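Long-range contacts in metallo-beta-lactamase family protein (Staphylococcus aureus, PDB 3R2U), which binds an iron ion in a metallo-beta-lactamase fold and is probably an enzyme of persulfide or related sulfur chemistry: residues Gly111-Pro116 and Asn277-Asn282; Gln45-Ala50 and Val130-Leu135; Arg297-Leu302 and Glu314-Ile319; Gly174-Pro179 and Gln242-Phe247. All coordinates share one frame; numbering follows the deposited sequence.

Contact 1. Residues Gly111-Pro116 and Asn277-Asn282; sequences GYKNMP and NQFGMN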
loop_
_atom_site.group_PDB
_atom_site.type_symbol
_atom_site.label_atom_id
_atom_site.label_comp_id
_atom_site.label_asym_id
_atom_site.label_seq_id
_atom_site.Cartn_x
_atom_site.Cartn_y
_atom_site.Cartn_z
ATOM N N GLY A 111 -15.874 30.586 -24.420
ATOM C CA GLY A 111 -15.275 30.700 -23.093
ATOM C C GLY A 111 -15.868 29.748 -22.074
ATOM O O GLY A 111 -16.773 28.954 -22.376
ATOM N N TYR A 112 -15.336 29.825 -20.864
ATOM C CA TYR A 112 -15.801 28.989 -19.764
ATOM C C TYR A 112 -17.254 29.305 -19.394
ATOM O O TYR A 112 -17.650 30.467 -19.366
ATOM C CB TYR A 112 -14.947 29.232 -18.525
ATOM C CG TYR A 112 -13.546 28.702 -18.569
ATOM C CD1 TYR A 112 -12.505 29.451 -19.102
ATOM C CD2 TYR A 112 -13.251 27.480 -18.012
ATOM C CE1 TYR A 112 -11.208 28.965 -19.114
ATOM C CE2 TYR A 112 -11.969 26.983 -18.017
ATOM C CZ TYR A 112 -10.941 27.721 -18.570
ATOM O OH TYR A 112 -9.658 27.216 -18.547
ATOM N N LYS A 113 -18.028 28.270 -19.099
ATOM C CA LYS A 113 -19.422 28.431 -18.690
ATOM C C LYS A 113 -19.638 27.731 -17.351
ATOM O O LYS A 113 -18.783 26.965 -16.899
ATOM C CB LYS A 113 -20.371 27.819 -19.722
ATOM C CG LYS A 113 -20.159 28.294 -21.174
ATOM C CD LYS A 113 -20.531 29.759 -21.384
ATOM C CE LYS A 113 -20.103 30.214 -22.781
ATOM N NZ LYS A 113 -20.553 31.589 -23.083
ATOM N N ASN A 114 -20.769 28.025 -16.711
ATOM C CA ASN A 114 -21.164 27.368 -15.471
ATOM C C ASN A 114 -20.066 27.410 -14.423
ATOM O O ASN A 114 -19.775 26.394 -13.798
ATOM C CB ASN A 114 -21.533 25.893 -15.771
ATOM C CG ASN A 114 -22.657 25.764 -16.783
ATOM O OD1 ASN A 114 -23.520 26.626 -16.871
ATOM N ND2 ASN A 114 -22.667 24.668 -17.535
ATOM N N MET A 115 -19.421 28.558 -14.261
ATOM C CA MET A 115 -18.311 28.669 -13.325
ATOM C C MET A 115 -18.800 29.019 -11.941
ATOM O O MET A 115 -19.799 29.680 -11.794
ATOM C CB MET A 115 -17.301 29.722 -13.782
ATOM C CG MET A 115 -16.553 29.358 -15.050
ATOM S SD MET A 115 -15.727 27.779 -14.937
ATOM C CE MET A 115 -14.383 28.183 -13.792
ATOM N N PRO A 116 -18.076 28.571 -10.909
ATOM C CA PRO A 116 -18.503 28.890 -9.557
ATOM C C PRO A 116 -18.440 30.382 -9.291
ATOM O O PRO A 116 -17.714 31.121 -9.971
ATOM C CB PRO A 116 -17.527 28.114 -8.653
ATOM C CG PRO A 116 -16.474 27.594 -9.502
ATOM C CD PRO A 116 -16.897 27.702 -10.946
ATOM N N ASN A 277 -14.826 20.388 -19.890
ATOM C CA ASN A 277 -14.064 21.480 -19.325
ATOM C C ASN A 277 -14.687 22.846 -19.513
ATOM O O ASN A 277 -14.560 23.717 -18.650
ATOM C CB ASN A 277 -12.627 21.424 -19.846
ATOM C CG ASN A 277 -11.884 20.245 -19.253
ATOM O OD1 ASN A 277 -12.181 19.859 -18.120
ATOM N ND2 ASN A 277 -10.980 19.627 -20.014
ATOM N N GLN A 278 -15.365 23.043 -20.638
ATOM C CA GLN A 278 -16.009 24.299 -20.874
ATOM C C GLN A 278 -17.278 24.438 -20.009
ATOM O O GLN A 278 -17.544 25.518 -19.523
ATOM C CB GLN A 278 -16.377 24.463 -22.370
ATOM C CG GLN A 278 -17.045 25.801 -22.638
ATOM C CD GLN A 278 -17.464 26.023 -24.070
ATOM O OE1 GLN A 278 -17.523 25.095 -24.866
ATOM N NE2 GLN A 278 -17.772 27.267 -24.397
ATOM N N PHE A 279 -18.038 23.344 -19.846
ATOM C CA PHE A 279 -19.327 23.362 -19.114
ATOM C C PHE A 279 -19.348 22.796 -17.686
ATOM O O PHE A 279 -20.307 23.045 -16.930
ATOM C CB PHE A 279 -20.392 22.656 -19.951
ATOM C CG PHE A 279 -20.754 23.409 -21.168
ATOM C CD1 PHE A 279 -21.679 24.419 -21.094
ATOM C CD2 PHE A 279 -20.112 23.170 -22.376
ATOM C CE1 PHE A 279 -22.010 25.177 -22.234
ATOM C CE2 PHE A 279 -20.436 23.915 -23.519
ATOM C CZ PHE A 279 -21.378 24.915 -23.441
ATOM N N GLY A 280 -18.288 22.079 -17.331
ATOM C CA GLY A 280 -18.150 21.447 -16.028
ATOM C C GLY A 280 -18.835 20.106 -15.964
ATOM O O GLY A 280 -19.662 19.780 -16.807
ATOM N N MET A 281 -18.451 19.305 -14.980
ATOM C CA MET A 281 -19.113 18.036 -14.729
ATOM C C MET A 281 -19.249 17.875 -13.219
ATOM O O MET A 281 -18.799 18.728 -12.465
ATOM C CB MET A 281 -18.335 16.875 -15.327
ATOM C CG MET A 281 -16.959 16.604 -14.649
ATOM S SD MET A 281 -16.167 15.137 -15.328
ATOM C CE MET A 281 -17.389 13.896 -14.926
ATOM N N ASN A 282 -19.832 16.764 -12.786
ATOM C CA ASN A 282 -20.022 16.497 -11.366
ATOM C C ASN A 282 -18.696 16.508 -10.597
ATOM O O ASN A 282 -17.633 16.219 -11.163
ATOM C CB ASN A 282 -20.679 15.123 -11.176
ATOM C CG ASN A 282 -22.123 15.093 -11.631
ATOM O OD1 ASN A 282 -22.738 16.119 -11.830
ATOM N ND2 ASN A 282 -22.661 13.895 -11.798
#

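Contact 2. Residues Gln45-Ala50 and Val130-Leu135; sequences QKTGEA and VGNIKL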
loop_
_atom_site.group_PDB
_atom_site.type_symbol
_atom_site.label_atom_id
_atom_site.label_comp_id
_atom_site.label_asym_id
_atom_site.label_seq_id
_atom_site.Cartn_x
_atom_site.Cartn_y
_atom_site.Cartn_z
ATOM N N GLN A 45 6.353 30.550 1.286
ATOM C CA GLN A 45 6.755 30.144 2.636
ATOM C C GLN A 45 6.475 31.232 3.680
ATOM O O GLN A 45 6.177 30.916 4.838
ATOM C CB GLN A 45 8.213 29.665 2.673
ATOM C CG GLN A 45 8.438 28.283 1.967
ATOM C CD GLN A 45 7.707 27.099 2.637
ATOM O OE1 GLN A 45 7.164 27.223 3.745
ATOM N NE2 GLN A 45 7.714 25.940 1.965
ATOM N N LYS A 46 6.497 32.496 3.269
ATOM C CA LYS A 46 6.206 33.584 4.204
ATOM C C LYS A 46 4.751 33.595 4.706
ATOM O O LYS A 46 4.526 33.737 5.904
ATOM C CB LYS A 46 6.579 34.924 3.587
ATOM C CG LYS A 46 8.085 35.053 3.406
ATOM C CD LYS A 46 8.489 36.361 2.768
ATOM C CE LYS A 46 9.997 36.554 2.864
ATOM N NZ LYS A 46 10.473 36.522 4.288
ATOM N N THR A 47 3.772 33.426 3.818
ATOM C CA THR A 47 2.367 33.456 4.229
ATOM C C THR A 47 1.705 32.082 4.312
ATOM O O THR A 47 0.693 31.932 4.966
ATOM C CB THR A 47 1.527 34.246 3.233
ATOM O OG1 THR A 47 1.484 33.525 1.998
ATOM C CG2 THR A 47 2.107 35.641 3.008
ATOM N N GLY A 48 2.248 31.086 3.617
ATOM C CA GLY A 48 1.637 29.758 3.595
ATOM C C GLY A 48 0.652 29.562 2.440
ATOM O O GLY A 48 0.161 28.447 2.218
ATOM N N GLU A 49 0.368 30.625 1.691
ATOM C CA GLU A 49 -0.556 30.523 0.570
ATOM C C GLU A 49 0.038 29.627 -0.499
ATOM O O GLU A 49 1.242 29.575 -0.666
ATOM C CB GLU A 49 -0.934 31.903 0.023
ATOM C CG GLU A 49 -1.704 32.709 1.070
ATOM C CD GLU A 49 -2.198 34.080 0.585
ATOM O OE1 GLU A 49 -2.352 34.309 -0.635
ATOM O OE2 GLU A 49 -2.460 34.926 1.449
ATOM N N ALA A 50 -0.812 28.900 -1.201
ATOM C CA ALA A 50 -0.338 27.987 -2.241
ATOM C C ALA A 50 -1.347 27.897 -3.371
ATOM O O ALA A 50 -2.557 28.027 -3.149
ATOM C CB ALA A 50 -0.060 26.612 -1.658
ATOM N N VAL A 130 0.175 35.008 -4.961
ATOM C CA VAL A 130 0.025 33.834 -4.123
ATOM C C VAL A 130 0.980 34.172 -2.968
ATOM O O VAL A 130 2.196 33.934 -3.037
ATOM C CB VAL A 130 0.445 32.550 -4.873
ATOM C CG1 VAL A 130 0.198 31.313 -4.018
ATOM C CG2 VAL A 130 -0.322 32.448 -6.179
ATOM N N GLY A 131 0.436 34.762 -1.910
ATOM C CA GLY A 131 1.283 35.249 -0.832
ATOM C C GLY A 131 2.149 36.312 -1.500
ATOM O O GLY A 131 1.627 37.186 -2.197
ATOM N N ASN A 132 3.463 36.196 -1.378
ATOM C CA ASN A 132 4.370 37.183 -2.000
ATOM C C ASN A 132 4.836 36.792 -3.413
ATOM O O ASN A 132 5.567 37.552 -4.051
ATOM C CB ASN A 132 5.580 37.427 -1.108
ATOM C CG ASN A 132 5.194 38.001 0.239
ATOM O OD1 ASN A 132 5.586 37.481 1.275
ATOM N ND2 ASN A 132 4.414 39.061 0.227
ATOM N N ILE A 133 4.417 35.623 -3.892
ATOM C CA ILE A 133 4.776 35.169 -5.251
ATOM C C ILE A 133 3.906 35.930 -6.205
ATOM O O ILE A 133 2.703 36.073 -5.976
ATOM C CB ILE A 133 4.500 33.673 -5.496
ATOM C CG1 ILE A 133 5.184 32.785 -4.460
ATOM C CG2 ILE A 133 4.963 33.271 -6.922
ATOM C CD1 ILE A 133 4.684 31.343 -4.529
ATOM N N LYS A 134 4.507 36.437 -7.269
ATOM C CA LYS A 134 3.786 37.200 -8.264
ATOM C C LYS A 134 3.708 36.402 -9.554
ATOM O O LYS A 134 4.712 35.877 -10.015
ATOM C CB LYS A 134 4.508 38.526 -8.536
ATOM C CG LYS A 134 3.813 39.398 -9.579
ATOM C CD LYS A 134 4.692 40.587 -10.013
ATOM C CE LYS A 134 3.931 41.458 -11.004
ATOM N NZ LYS A 134 4.704 42.595 -11.559
ATOM N N LEU A 135 2.510 36.295 -10.110
ATOM C CA LEU A 135 2.312 35.683 -11.390
ATOM C C LEU A 135 1.730 36.718 -12.335
ATOM O O LEU A 135 0.701 37.345 -12.015
ATOM C CB LEU A 135 1.325 34.528 -11.298
ATOM C CG LEU A 135 1.707 33.325 -10.442
ATOM C CD1 LEU A 135 0.524 32.380 -10.428
ATOM C CD2 LEU A 135 2.968 32.648 -10.994
#

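Contact 3. Residues Arg297-Leu302 and Glu314-Ile319; sequences RLTFDL and EGTINI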
loop_
_atom_site.group_PDB
_atom_site.type_symbol
_atom_site.label_atom_id
_atom_site.label_comp_id
_atom_site.label_asym_id
_atom_site.label_seq_id
_atom_site.Cartn_x
_atom_site.Cartn_y
_atom_site.Cartn_z
ATOM N N ARG A 297 -22.891 -4.764 -22.228
ATOM C CA ARG A 297 -22.348 -3.434 -22.153
ATOM C C ARG A 297 -21.040 -3.409 -22.883
ATOM O O ARG A 297 -20.374 -4.431 -23.045
ATOM C CB ARG A 297 -22.064 -3.016 -20.711
ATOM C CG ARG A 297 -23.258 -2.823 -19.846
ATOM C CD ARG A 297 -22.839 -2.083 -18.583
ATOM N NE ARG A 297 -23.950 -1.876 -17.679
ATOM C CZ ARG A 297 -24.120 -2.530 -16.536
ATOM N NH1 ARG A 297 -23.220 -3.416 -16.124
ATOM N NH2 ARG A 297 -25.186 -2.263 -15.788
ATOM N N LEU A 298 -20.653 -2.220 -23.295
ATOM C CA LEU A 298 -19.373 -2.042 -23.923
ATOM C C LEU A 298 -18.413 -2.500 -22.827
ATOM O O LEU A 298 -18.548 -2.071 -21.674
ATOM C CB LEU A 298 -19.184 -0.565 -24.224
ATOM C CG LEU A 298 -17.838 -0.103 -24.764
ATOM C CD1 LEU A 298 -17.493 -0.892 -26.020
ATOM C CD2 LEU A 298 -17.921 1.405 -25.025
ATOM N N THR A 299 -17.484 -3.397 -23.163
ATOM C CA THR A 299 -16.572 -3.973 -22.180
ATOM C C THR A 299 -15.095 -3.919 -22.593
ATOM O O THR A 299 -14.751 -4.329 -23.692
ATOM C CB THR A 299 -16.950 -5.447 -21.941
ATOM O OG1 THR A 299 -18.306 -5.530 -21.493
ATOM C CG2 THR A 299 -16.052 -6.072 -20.929
ATOM N N PHE A 300 -14.227 -3.461 -21.691
ATOM C CA PHE A 300 -12.787 -3.365 -21.970
ATOM C C PHE A 300 -11.984 -4.325 -21.089
ATOM O O PHE A 300 -12.169 -4.383 -19.871
ATOM C CB PHE A 300 -12.284 -1.934 -21.761
ATOM C CG PHE A 300 -12.896 -0.936 -22.709
ATOM C CD1 PHE A 300 -12.546 -0.936 -24.048
ATOM C CD2 PHE A 300 -13.831 -0.017 -22.271
ATOM C CE1 PHE A 300 -13.118 -0.042 -24.932
ATOM C CE2 PHE A 300 -14.394 0.904 -23.159
ATOM C CZ PHE A 300 -14.042 0.884 -24.479
ATOM N N ASP A 301 -11.099 -5.081 -21.727
ATOM C CA ASP A 301 -10.280 -6.079 -21.049
ATOM C C ASP A 301 -8.953 -5.399 -20.783
ATOM O O ASP A 301 -8.255 -4.988 -21.708
ATOM C CB ASP A 301 -10.145 -7.321 -21.922
ATOM C CG ASP A 301 -9.423 -8.485 -21.228
ATOM O OD1 ASP A 301 -8.506 -8.278 -20.408
ATOM O OD2 ASP A 301 -9.770 -9.638 -21.544
ATOM N N LEU A 302 -8.643 -5.273 -19.503
ATOM C CA LEU A 302 -7.464 -4.547 -19.021
ATOM C C LEU A 302 -6.176 -5.317 -19.001
ATOM O O LEU A 302 -5.140 -4.753 -18.637
ATOM C CB LEU A 302 -7.731 -4.062 -17.593
ATOM C CG LEU A 302 -8.947 -3.161 -17.440
ATOM C CD1 LEU A 302 -9.212 -2.914 -15.974
ATOM C CD2 LEU A 302 -8.754 -1.852 -18.181
ATOM N N GLU A 314 -15.217 -12.919 -26.850
ATOM C CA GLU A 314 -15.520 -12.167 -28.069
ATOM C C GLU A 314 -16.395 -10.979 -27.731
ATOM O O GLU A 314 -17.172 -11.010 -26.778
ATOM C CB GLU A 314 -16.172 -13.058 -29.138
ATOM C CG GLU A 314 -15.180 -13.991 -29.815
ATOM C CD GLU A 314 -14.141 -13.236 -30.654
ATOM O OE1 GLU A 314 -12.974 -13.103 -30.204
ATOM O OE2 GLU A 314 -14.506 -12.740 -31.744
ATOM N N GLY A 315 -16.243 -9.911 -28.496
ATOM C CA GLY A 315 -17.003 -8.687 -28.242
ATOM C C GLY A 315 -16.288 -7.720 -27.301
ATOM O O GLY A 315 -16.592 -6.524 -27.286
ATOM N N THR A 316 -15.337 -8.205 -26.515
ATOM C CA THR A 316 -14.606 -7.320 -25.621
ATOM C C THR A 316 -13.489 -6.643 -26.399
ATOM O O THR A 316 -13.048 -7.149 -27.416
ATOM C CB THR A 316 -14.031 -8.070 -24.404
ATOM O OG1 THR A 316 -13.057 -9.027 -24.835
ATOM C CG2 THR A 316 -15.150 -8.771 -23.653
ATOM N N ILE A 317 -13.074 -5.463 -25.950
ATOM C CA ILE A 317 -11.988 -4.747 -26.585
ATOM C C ILE A 317 -10.809 -4.734 -25.601
ATOM O O ILE A 317 -10.954 -4.362 -24.432
ATOM C CB ILE A 317 -12.425 -3.316 -26.955
ATOM C CG1 ILE A 317 -13.550 -3.388 -28.005
ATOM C CG2 ILE A 317 -11.240 -2.506 -27.472
ATOM C CD1 ILE A 317 -14.282 -2.091 -28.211
ATOM N N ASN A 318 -9.651 -5.156 -26.068
ATOM C CA ASN A 318 -8.471 -5.175 -25.208
ATOM C C ASN A 318 -7.869 -3.796 -25.089
ATOM O O ASN A 318 -7.466 -3.215 -26.083
ATOM C CB ASN A 318 -7.424 -6.127 -25.790
ATOM C CG ASN A 318 -6.206 -6.315 -24.895
ATOM O OD1 ASN A 318 -5.123 -6.584 -25.397
ATOM N ND2 ASN A 318 -6.375 -6.191 -23.577
ATOM N N ILE A 319 -7.853 -3.231 -23.894
ATOM C CA ILE A 319 -7.132 -1.977 -23.706
ATOM C C ILE A 319 -6.232 -2.226 -22.509
ATOM O O ILE A 319 -6.639 -2.011 -21.371
ATOM C CB ILE A 319 -8.010 -0.747 -23.457
ATOM C CG1 ILE A 319 -9.035 -0.542 -24.573
ATOM C CG2 ILE A 319 -7.110 0.496 -23.373
ATOM C CD1 ILE A 319 -8.421 -0.148 -25.903
HETATM O O HOH W 1 -17.399 -4.749 -25.784
HETATM O O HOH W 2 -12.062 -11.009 -22.446
#

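Contact 4. Residues Gly174-Pro179 and Gln242-Phe247; sequences GDIGRP and QTNWAF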
loop_
_atom_site.group_PDB
_atom_site.type_symbol
_atom_site.label_atom_id
_atom_site.label_comp_id
_atom_site.label_asym_id
_atom_site.label_seq_id
_atom_site.Cartn_x
_atom_site.Cartn_y
_atom_site.Cartn_z
ATOM N N GLY A 174 10.857 21.130 -26.555
ATOM C CA GLY A 174 11.141 20.642 -27.899
ATOM C C GLY A 174 10.076 20.896 -28.964
ATOM O O GLY A 174 10.294 20.577 -30.119
ATOM N N ASP A 175 8.916 21.435 -28.591
ATOM C CA ASP A 175 7.883 21.698 -29.587
ATOM C C ASP A 175 6.892 22.707 -29.027
ATOM O O ASP A 175 7.117 23.286 -27.948
ATOM C CB ASP A 175 7.183 20.373 -29.986
ATOM C CG ASP A 175 6.704 20.365 -31.432
ATOM O OD1 ASP A 175 6.289 21.418 -31.956
ATOM O OD2 ASP A 175 6.751 19.286 -32.057
ATOM N N ILE A 176 5.811 22.939 -29.775
ATOM C CA ILE A 176 4.768 23.867 -29.371
ATOM C C ILE A 176 3.414 23.240 -29.693
ATOM O O ILE A 176 3.323 22.293 -30.477
ATOM C CB ILE A 176 4.902 25.255 -30.071
ATOM C CG1 ILE A 176 4.755 25.120 -31.590
ATOM C CG2 ILE A 176 6.237 25.909 -29.722
ATOM C CD1 ILE A 176 4.690 26.462 -32.358
ATOM N N GLY A 177 2.368 23.768 -29.075
ATOM C CA GLY A 177 1.033 23.267 -29.283
ATOM C C GLY A 177 0.551 23.516 -30.696
ATOM O O GLY A 177 1.104 24.347 -31.396
ATOM N N ARG A 178 -0.439 22.738 -31.120
ATOM C CA ARG A 178 -1.065 22.892 -32.412
ATOM C C ARG A 178 -2.466 23.370 -32.110
ATOM O O ARG A 178 -3.013 23.042 -31.052
ATOM C CB ARG A 178 -1.144 21.554 -33.175
ATOM C CG ARG A 178 0.221 20.857 -33.480
ATOM C CD ARG A 178 1.171 21.791 -34.174
ATOM N NE ARG A 178 2.279 21.141 -34.892
ATOM C CZ ARG A 178 3.536 21.020 -34.447
ATOM N NH1 ARG A 178 3.904 21.472 -33.259
ATOM N NH2 ARG A 178 4.439 20.431 -35.211
ATOM N N PRO A 179 -3.080 24.127 -33.039
ATOM C CA PRO A 179 -4.440 24.584 -32.767
ATOM C C PRO A 179 -5.424 23.430 -32.611
ATOM O O PRO A 179 -5.461 22.548 -33.464
ATOM C CB PRO A 179 -4.789 25.412 -34.006
ATOM C CG PRO A 179 -3.469 25.776 -34.620
ATOM C CD PRO A 179 -2.575 24.623 -34.329
ATOM N N GLN A 242 17.463 27.578 -29.078
ATOM C CA GLN A 242 18.486 26.830 -29.799
ATOM C C GLN A 242 17.985 25.548 -30.452
ATOM O O GLN A 242 18.491 25.155 -31.491
ATOM C CB GLN A 242 19.606 26.388 -28.836
ATOM C CG GLN A 242 20.388 27.505 -28.196
ATOM C CD GLN A 242 21.319 28.195 -29.150
ATOM O OE1 GLN A 242 21.907 27.565 -30.032
ATOM N NE2 GLN A 242 21.487 29.502 -28.963
ATOM N N THR A 243 17.019 24.876 -29.836
ATOM C CA THR A 243 16.637 23.533 -30.284
ATOM C C THR A 243 15.183 23.313 -30.740
ATOM O O THR A 243 14.900 22.329 -31.407
ATOM C CB THR A 243 16.914 22.516 -29.146
ATOM O OG1 THR A 243 16.135 22.868 -27.995
ATOM C CG2 THR A 243 18.415 22.500 -28.767
ATOM N N ASN A 244 14.278 24.197 -30.350
ATOM C CA ASN A 244 12.850 24.105 -30.702
ATOM C C ASN A 244 12.603 24.818 -32.032
ATOM O O ASN A 244 12.783 26.038 -32.118
ATOM C CB ASN A 244 12.042 24.737 -29.571
ATOM C CG ASN A 244 10.530 24.569 -29.715
ATOM O OD1 ASN A 244 9.967 24.565 -30.816
ATOM N ND2 ASN A 244 9.860 24.485 -28.568
ATOM N N TRP A 245 12.180 24.066 -33.058
ATOM C CA TRP A 245 11.976 24.615 -34.428
ATOM C C TRP A 245 11.134 25.891 -34.478
ATOM O O TRP A 245 11.380 26.768 -35.286
ATOM C CB TRP A 245 11.313 23.583 -35.349
ATOM C CG TRP A 245 9.871 23.368 -35.036
ATOM C CD1 TRP A 245 9.349 22.486 -34.142
ATOM C CD2 TRP A 245 8.759 24.092 -35.580
ATOM N NE1 TRP A 245 7.983 22.600 -34.102
ATOM C CE2 TRP A 245 7.593 23.577 -34.981
ATOM C CE3 TRP A 245 8.637 25.124 -36.517
ATOM C CZ2 TRP A 245 6.321 24.052 -35.292
ATOM C CZ3 TRP A 245 7.369 25.601 -36.828
ATOM C CH2 TRP A 245 6.230 25.063 -36.217
ATOM N N ALA A 246 10.127 25.957 -33.624
ATOM C CA ALA A 246 9.190 27.070 -33.596
ATOM C C ALA A 246 9.875 28.407 -33.367
ATOM O O ALA A 246 9.398 29.421 -33.817
ATOM C CB ALA A 246 8.140 26.826 -32.525
ATOM N N PHE A 247 10.989 28.401 -32.643
ATOM C CA PHE A 247 11.730 29.627 -32.351
ATOM C C PHE A 247 12.696 30.093 -33.433
ATOM O O PHE A 247 13.164 31.228 -33.374
ATOM C CB PHE A 247 12.472 29.480 -31.020
ATOM C CG PHE A 247 11.566 29.491 -29.847
ATOM C CD1 PHE A 247 11.304 30.663 -29.180
ATOM C CD2 PHE A 247 10.928 28.333 -29.435
ATOM C CE1 PHE A 247 10.428 30.676 -28.096
ATOM C CE2 PHE A 247 10.059 28.339 -28.358
ATOM C CZ PHE A 247 9.815 29.519 -27.687
HETATM O O HOH W 3 12.103 21.310 -32.581
#

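Contact 1. Residues Gly111-Pro116 and Asn277-Asn282
Gly111 offers its carbonyl O to Gln278 NE2 at 2.8 Å, the first of three hydrogen bonds that tie a loop of the metallo-beta-lactamase fold, between strands 99-103 and 120-122, to the carbonyl end of helix 269-279, where backbone acceptors become available. Gln278 gets there because its chain is fully stretched, with CG anti to the backbone N (chi1 -179°), and its two methylenes carry the amide out to the loop; the carbonyl lies close to the amide plane. Tyr112 turns its CB away from the helix and sends its hydroxyl to Glu78. The amide N of Lys113 then donates to Gln278 O at 2.8 Å, one of those acceptors. The flexible methylenes of Lys113 run alongside the Phe279 ring, CG lying 3.8 Å from CE1. Arg90 reaches both Lys113 O and Asn277 O from outside, bridging loop and helix. Asn114 has positive phi, a conformation asparagine tolerates well, and across from it Gly280 leaves the helix, also with positive phi. Asn114 ND2 donates to Phe279 O at 2.9 Å, in the carbonyl plane on a lone pair, and lies 3.7 Å from CD1 at the edge of the Phe279 ring.

Contact 2. Residues Gln45-Ala50 and Val130-Leu135
Val130 packs against Glu49 and Ala50 where a two-residue beta hairpin meets the turn that leads into strand 49-53. The strands belong to the two sheets of the metallo-beta-lactamase sandwich, so the contact joins the hairpin at border strand 127-130 of one sheet to the start of an inner strand, 49-53, of the other. The branched side chain of Val130 places CG1 anti to its own nitrogen (chi1 -176°), and this methyl rests 3.8 Å from Ala50 C. Gly131 takes the second place of a type II' turn, whose positive phi glycine accepts readily. Its lack of a side chain lets Thr47 OG1 come within 3.3 Å of Gly131 CA. That hydroxyl has its own task, an ST turn in which Thr47 OG1 accepts from Glu49 N at 3.1 Å. Glu49 in turn stretches its chain so that OE1 accepts from Gly131 N at 3.1 Å, the N-H approaching from above the carboxylate plane. Asn132 follows in the turn and crosses Lys46 at about a right angle; Asn132 OD1 lies 3.5 Å from Lys46 CD, the ammonium group itself being turned elsewhere. Ile133 closes the turn, its side chain touching Met25 of strand 25-32. Its amide N donates to Val130 O at 2.9 Å, and Val130 N donates back to Ile133 O at 2.9 Å.

Contact 3. Residues Arg297-Leu302 and Glu314-Ile319
Asp301 O is gripped by two donors that reach it from opposite faces of its carbonyl plane: Ile319 N at 2.8 Å, a parallel-strand backbone bond, and Asn318 ND2 at 2.9 Å. Asn318 can bend back in this way because its CG stands anti to the backbone N (chi1 -175°), and its amide also donates to Arg303 O, so a short carboxamide here ties strand to loop. Two further backbone bonds hold the strands in register, Ile317 N to Thr299 O at 3.0 Å and Asp301 N to Ile317 O at 2.8 Å. On one face of the sheet the Phe300 ring lies beside Ile317 and Ile319, with CD1 3.6 Å from Ile319 CG1; Phe300 and Ile319 pack against helix 325-329, and all three bulky apolar groups touch Tyr332. On the other face Asp301 forms a salt bridge with Arg303, and a water links its OD2 to Thr316 OG1, which is also bonded to Ile313 O. Strand 298-301, helix 305-310 and strand 317-318 form a beta-alpha-beta crossover at the edge of a four-stranded parallel sheet, an arrangement consistent with a rhodanese-like fold.

Contact 4. Residues Gly174-Pro179 and Gln242-Phe247
Trp245 NE1 donates to Asp175 OD1 at 3.0 Å, the indole standing at 90° to the carboxylate and meeting its oxygen from above the plane. The same oxygen receives two more hydrogens from its own loop: Ile176 N at 2.7 Å and, in a salt bridge, Arg178 NH1, also at 2.7 Å. Three donors on one oxygen fix the carboxylate's rotation, and a carboxylate, probably ionised beside Arg178, suits such a gathering. The indole turns its CZ2 edge to one face of the Arg178 guanidinium, CZ2 lying 4.1 Å from NH1 with the planes 71° apart.

Beside this polar knot Ile176 fills the apolar side. Its CD1 presses on Ala246 CB at 3.5 Å, a tight fit for which a small methyl is apt, and also touches Trp245 CZ2. Asn244, leaving helix 237-243, sends ND2 to Asp175 O at 3.1 Å from above the carbonyl plane. Its OD1 accepts from Ala246 N, an Asx turn at the bend after the helix, from which Ala246 points its CB at the loop.

Farther out, Glu240 OE1 bonds both Asn244 ND2 and Gly174 N, while a water joins Gly174 O, Thr243 O and Trp245 N. Helix 252-260 backs the indole with Phe255 and with a cation-pi contact from Lys258. At Arg178 the loop approaches the metal: Arg178 O accepts from ND1 of His143, a ligand of the iron. The loop therefore supplies a second-shell carbonyl to the metal centre, as is common for histidine ligands, in the metallo-beta-lactamase fold.

How the contacts relate
Contacts 1 and 4 lie on opposite sides of the chain's centre, about 30 Å apart between their own centres, and each comes near the iron. The side chain of Asn277 lies about 8 Å from the metal and that of Arg178 about 9 Å. Asn277 bonds the backbone of His82, Phe85 and Ser87, in the loop after the ligand His80, whereas contact 4 reaches the ligand His143. Contact 4 falls within the long chain segment that contact 1 brings together, and contact 2 interleaves with contact 1 along the sequence. Contact 2, between the two sheets of the sandwich, and contact 3, in the separate parallel sheet, are farthest apart, about 48 Å between centres. No two of the four contacts touch.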